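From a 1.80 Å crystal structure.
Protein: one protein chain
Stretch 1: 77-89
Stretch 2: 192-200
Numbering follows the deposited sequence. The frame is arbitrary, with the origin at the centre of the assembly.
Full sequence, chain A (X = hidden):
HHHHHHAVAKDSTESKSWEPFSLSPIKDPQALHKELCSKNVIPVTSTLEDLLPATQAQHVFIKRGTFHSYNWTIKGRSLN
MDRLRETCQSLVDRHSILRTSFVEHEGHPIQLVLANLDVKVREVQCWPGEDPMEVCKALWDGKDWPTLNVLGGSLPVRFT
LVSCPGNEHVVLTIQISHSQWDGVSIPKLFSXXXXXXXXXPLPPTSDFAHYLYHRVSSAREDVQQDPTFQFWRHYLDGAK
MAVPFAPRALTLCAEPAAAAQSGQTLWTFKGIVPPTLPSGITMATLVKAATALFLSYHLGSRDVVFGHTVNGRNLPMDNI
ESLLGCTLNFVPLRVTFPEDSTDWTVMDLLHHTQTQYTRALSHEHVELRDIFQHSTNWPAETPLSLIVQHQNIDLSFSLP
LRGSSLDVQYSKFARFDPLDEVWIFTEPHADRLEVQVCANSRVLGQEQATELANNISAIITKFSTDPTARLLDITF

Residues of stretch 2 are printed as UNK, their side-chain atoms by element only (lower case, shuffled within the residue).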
# COMPACT_ATOMS: atom_id res chain seq x y z
N ARG A 77 11.95 -26.01 -20.37
CA ARG A 77 13.33 -26.20 -20.80
C ARG A 77 13.94 -24.92 -21.35
O ARG A 77 15.15 -24.85 -21.60
CB ARG A 77 13.41 -27.32 -21.84
CG ARG A 77 12.37 -28.42 -21.66
CD ARG A 77 12.38 -29.40 -22.82
NE ARG A 77 11.03 -29.67 -23.32
CZ ARG A 77 10.27 -30.69 -22.91
NH1 ARG A 77 10.72 -31.54 -22.01
NH2 ARG A 77 9.05 -30.85 -23.42
N SER A 78 13.12 -23.89 -21.52
CA SER A 78 13.57 -22.65 -22.17
C SER A 78 14.23 -21.65 -21.22
O SER A 78 14.77 -20.64 -21.66
CB SER A 78 12.40 -21.96 -22.87
OG SER A 78 11.76 -22.82 -23.79
N LEU A 79 14.18 -21.92 -19.92
CA LEU A 79 14.63 -20.93 -18.95
C LEU A 79 16.12 -20.64 -19.08
O LEU A 79 16.94 -21.55 -19.14
CB LEU A 79 14.32 -21.38 -17.52
CG LEU A 79 14.69 -20.36 -16.44
CD1 LEU A 79 13.95 -19.03 -16.67
CD2 LEU A 79 14.43 -20.90 -15.04
N ASN A 80 16.47 -19.36 -19.11
CA ASN A 80 17.86 -18.95 -19.14
C ASN A 80 18.27 -18.38 -17.79
O ASN A 80 17.96 -17.23 -17.47
CB ASN A 80 18.07 -17.93 -20.26
CG ASN A 80 19.52 -17.57 -20.47
OD1 ASN A 80 20.33 -17.60 -19.55
ND2 ASN A 80 19.86 -17.21 -21.71
N MET A 81 18.95 -19.19 -16.99
CA MET A 81 19.29 -18.81 -15.61
C MET A 81 20.17 -17.57 -15.52
O MET A 81 19.96 -16.73 -14.63
CB MET A 81 19.95 -19.99 -14.89
CG MET A 81 19.03 -21.17 -14.68
SD MET A 81 17.82 -20.93 -13.35
CE MET A 81 18.87 -21.08 -11.91
N ASP A 82 21.13 -17.43 -16.42
CA ASP A 82 21.98 -16.23 -16.41
C ASP A 82 21.18 -14.97 -16.72
O ASP A 82 21.41 -13.92 -16.12
CB ASP A 82 23.14 -16.36 -17.40
CG ASP A 82 24.32 -17.12 -16.82
OD1 ASP A 82 24.31 -17.38 -15.60
OD2 ASP A 82 25.25 -17.45 -17.59
N ARG A 83 20.25 -15.07 -17.67
CA ARG A 83 19.44 -13.93 -18.04
C ARG A 83 18.49 -13.55 -16.90
O ARG A 83 18.24 -12.38 -16.65
CB ARG A 83 18.64 -14.22 -19.32
CG ARG A 83 17.93 -13.01 -19.89
CD ARG A 83 18.34 -12.76 -21.32
NE ARG A 83 18.08 -13.92 -22.15
CZ ARG A 83 18.49 -14.05 -23.41
NH1 ARG A 83 19.19 -13.07 -23.98
NH2 ARG A 83 18.20 -15.15 -24.10
N LEU A 84 17.96 -14.57 -16.23
CA LEU A 84 17.15 -14.35 -15.04
C LEU A 84 17.93 -13.55 -14.00
O LEU A 84 17.44 -12.55 -13.48
CB LEU A 84 16.69 -15.70 -14.47
CG LEU A 84 15.34 -15.76 -13.76
CD1 LEU A 84 14.21 -15.26 -14.68
CD2 LEU A 84 15.10 -17.19 -13.31
N ARG A 85 19.16 -13.99 -13.72
CA ARG A 85 20.03 -13.31 -12.76
C ARG A 85 20.30 -11.86 -13.12
O ARG A 85 20.22 -10.97 -12.26
CB ARG A 85 21.37 -14.04 -12.62
CG ARG A 85 21.31 -15.35 -11.88
CD ARG A 85 22.69 -16.00 -11.79
NE ARG A 85 22.55 -17.39 -11.41
CZ ARG A 85 22.64 -18.42 -12.24
NH1 ARG A 85 22.94 -18.22 -13.52
NH2 ARG A 85 22.46 -19.65 -11.79
N GLU A 86 20.66 -11.61 -14.37
CA GLU A 86 21.00 -10.25 -14.80
C GLU A 86 19.77 -9.34 -14.86
O GLU A 86 19.90 -8.11 -14.79
CB GLU A 86 21.67 -10.27 -16.17
CG GLU A 86 22.93 -11.12 -16.22
CD GLU A 86 23.25 -11.62 -17.62
OE1 GLU A 86 22.74 -11.02 -18.60
OE2 GLU A 86 24.00 -12.61 -17.74
N THR A 87 18.60 -9.93 -15.01
CA THR A 87 17.36 -9.15 -15.04
C THR A 87 17.07 -8.55 -13.66
O THR A 87 16.63 -7.39 -13.56
CB THR A 87 16.18 -10.02 -15.52
OG1 THR A 87 16.45 -10.49 -16.84
CG2 THR A 87 14.88 -9.22 -15.51
N CYS A 88 17.36 -9.31 -12.61
CA CYS A 88 17.29 -8.78 -11.24
C CYS A 88 18.17 -7.54 -11.09
O CYS A 88 17.76 -6.53 -10.51
CB CYS A 88 17.70 -9.85 -10.23
SG CYS A 88 16.66 -11.34 -10.23
N GLN A 89 19.40 -7.62 -11.60
CA GLN A 89 20.30 -6.49 -11.53
C GLN A 89 19.72 -5.30 -12.28
O GLN A 89 19.68 -4.18 -11.77
CB GLN A 89 21.68 -6.85 -12.09
CG GLN A 89 22.65 -5.69 -12.12
CD GLN A 89 23.14 -5.29 -10.74
OE1 GLN A 89 23.69 -6.11 -10.00
NE2 GLN A 89 22.94 -4.02 -10.39
N UNK A 192 8.00 -4.85 -16.13
CA UNK A 192 9.37 -4.42 -16.39
C UNK A 192 10.36 -5.59 -16.30
O UNK A 192 11.26 -5.71 -17.13
o UNK A 192 8.32 -1.90 -16.66
c UNK A 192 9.23 -1.95 -15.80
c UNK A 192 9.81 -3.32 -15.43
o UNK A 192 9.68 -0.94 -15.22
N UNK A 193 10.20 -6.44 -15.29
CA UNK A 193 11.07 -7.62 -15.15
C UNK A 193 10.98 -8.48 -16.41
O UNK A 193 12.00 -8.81 -17.02
c UNK A 193 10.69 -8.46 -13.92
c UNK A 193 11.66 -9.58 -13.63
c UNK A 193 11.61 -10.78 -14.35
c UNK A 193 12.49 -11.81 -14.08
c UNK A 193 12.62 -9.46 -12.63
c UNK A 193 13.44 -11.66 -13.09
c UNK A 193 13.51 -10.49 -12.36
N UNK A 194 9.77 -8.83 -16.81
CA UNK A 194 9.55 -9.68 -17.97
C UNK A 194 10.13 -9.03 -19.23
O UNK A 194 10.81 -9.70 -20.02
c UNK A 194 8.09 -9.97 -18.15
N UNK A 195 9.89 -7.74 -19.40
CA UNK A 195 10.38 -7.01 -20.56
C UNK A 195 11.91 -7.00 -20.63
O UNK A 195 12.49 -7.13 -21.71
c UNK A 195 9.84 -5.57 -20.56
N UNK A 196 12.56 -6.86 -19.47
CA UNK A 196 14.01 -6.84 -19.43
C UNK A 196 14.56 -8.23 -19.77
O UNK A 196 15.50 -8.35 -20.56
c UNK A 196 14.54 -6.39 -18.07
c UNK A 196 14.23 -4.90 -17.85
c UNK A 196 14.48 -4.43 -16.44
c UNK A 196 16.04 -6.65 -17.95
N UNK A 197 13.96 -9.26 -19.18
CA UNK A 197 14.32 -10.64 -19.51
C UNK A 197 14.07 -10.93 -20.99
O UNK A 197 14.90 -11.56 -21.65
c UNK A 197 14.84 -13.73 -18.22
c UNK A 197 13.53 -11.61 -18.64
c UNK A 197 13.36 -15.12 -20.08
o UNK A 197 14.65 -17.08 -19.63
c UNK A 197 14.38 -15.75 -19.39
c UNK A 197 13.83 -13.07 -18.91
c UNK A 197 13.09 -13.79 -19.84
c UNK A 197 15.12 -15.06 -18.46
N UNK A 198 12.94 -10.48 -21.51
CA UNK A 198 12.57 -10.70 -22.91
C UNK A 198 13.33 -9.81 -23.88
O UNK A 198 13.12 -9.86 -25.09
o UNK A 198 10.71 -12.61 -22.11
n UNK A 198 8.97 -11.20 -22.22
c UNK A 198 10.24 -11.53 -22.44
c UNK A 198 11.08 -10.49 -23.12
N UNK A 199 14.20 -8.97 -23.32
CA UNK A 199 14.98 -8.00 -24.08
C UNK A 199 14.10 -7.08 -24.92
O UNK A 199 14.38 -6.81 -26.09
c UNK A 199 17.03 -9.49 -24.12
c UNK A 199 16.01 -8.73 -24.95
n UNK A 199 19.26 -10.18 -24.71
o UNK A 199 17.54 -11.09 -25.82
c UNK A 199 17.97 -10.33 -24.96
N UNK A 200 13.03 -6.59 -24.31
CA UNK A 200 12.24 -5.51 -24.87
C UNK A 200 12.68 -4.20 -24.24
O UNK A 200 12.67 -4.07 -23.01
c UNK A 200 10.74 -5.72 -24.64
o UNK A 200 10.36 -7.04 -25.06
c UNK A 200 9.92 -4.68 -25.40
O HOH W 1 13.64 -18.01 -21.93

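Position 192 carries two side-chain carbons, the second bearing two oxygens: a carboxylate on a single methylene, hence aspartate. Asp192 keeps its side chain 7.8 Å or more from stretch 1, and its role here is backbone: its O accepts from N of position 196 at 2.9 Å.

Position 193 has seven carbons, one leading into a six-membered ring with no heteroatom; Thr87 CG2 stands over one face of that ring, with Leu84 CD1 and Cys88 SG at its edge. The residue is phenylalanine. With chi1 near 180° (t), the ring of Phe193 reaches stretch 1 although its CA-to-CB bond points sideways. Thr87 CG2 sits 3.5 Å from the ring centroid and 4° off the normal, a CH-pi contact almost exactly over the face. At the edge, Leu84 CD1 lies 3.9 Å from Phe193 CE1, and Cys88 SG lies 3.9 Å from Phe193 CE2, 87° off the normal measured at the centroid.

Positions 194 and 195 each show one side-chain carbon, and neither touches stretch 1; both are alanine. The CA-to-CB bonds of Ala194 and Ala195 point away from stretch 1.

Position 196 has four carbons, forked at the first, with one arm two carbons long, and a carbon of the fork approaches Thr87 CG2; beta-branching of this kind means isoleucine. Ile196 points toward stretch 1, where its CG2 meets Thr87 CG2 at 3.7 Å.

Position 197 again has one carbon and a six-carbon ring, but the ring bears an oxygen, which receives a hydrogen bond from Asn80 N; the residue is tyrosine. Tyr197 has the largest area covered by the other stretch, 126 Å². Its chi1 of 180° (t) carries the ring along stretch 1 to the loop before the helix, where Asn80 N donates to Tyr197 OH (3.0 Å, 161° at the hydrogen). The hydroxyl also donates to a water at 2.7 Å from Tyr197 OH, and that water donates to Ser78 O at 2.9 Å, so the one oxygen both accepts and donates. Along the ring, Arg83 CG approaches Tyr197 CD1 at 3.6 Å and Leu84 CD1 approaches Tyr197 CE1 at 3.9 Å.

Position 198 has two carbons, the second carrying one oxygen and one nitrogen, and touches nothing on stretch 1: asparagine. Asn198 points away, its amide being hydrogen-bonded elsewhere in the structure.

Position 199 has three carbons ending in the same amide group, which lies beside Arg83 NH1: glutamine. Positive phi (56°) places Gln199 in a Schellman motif just after the helix. Its NE2 lies 3.0 Å from Arg83 NH1, but both are donors, so this proximity is no hydrogen bond.

Position 200 has one carbon carrying an oxygen and another carbon, out of reach of stretch 1, hence threonine.

The contact buries 516 Å² in total, between helices whose axes approach to 9.1 Å and whose directions differ by 129°. Thr87 and Tyr197 mark the closest backbone register, with CA atoms 5.6 Å apart. Thr87 OG1 donates to Arg83 O at 2.6 Å within its own helix, while its CG2 packs over Phe193. Packing thus dominates, and the Tyr197 hydroxyl supplies the sole direct hydrogen bond across the stretches.

Stretch 2, residues 192-200: DFAAIYNQT
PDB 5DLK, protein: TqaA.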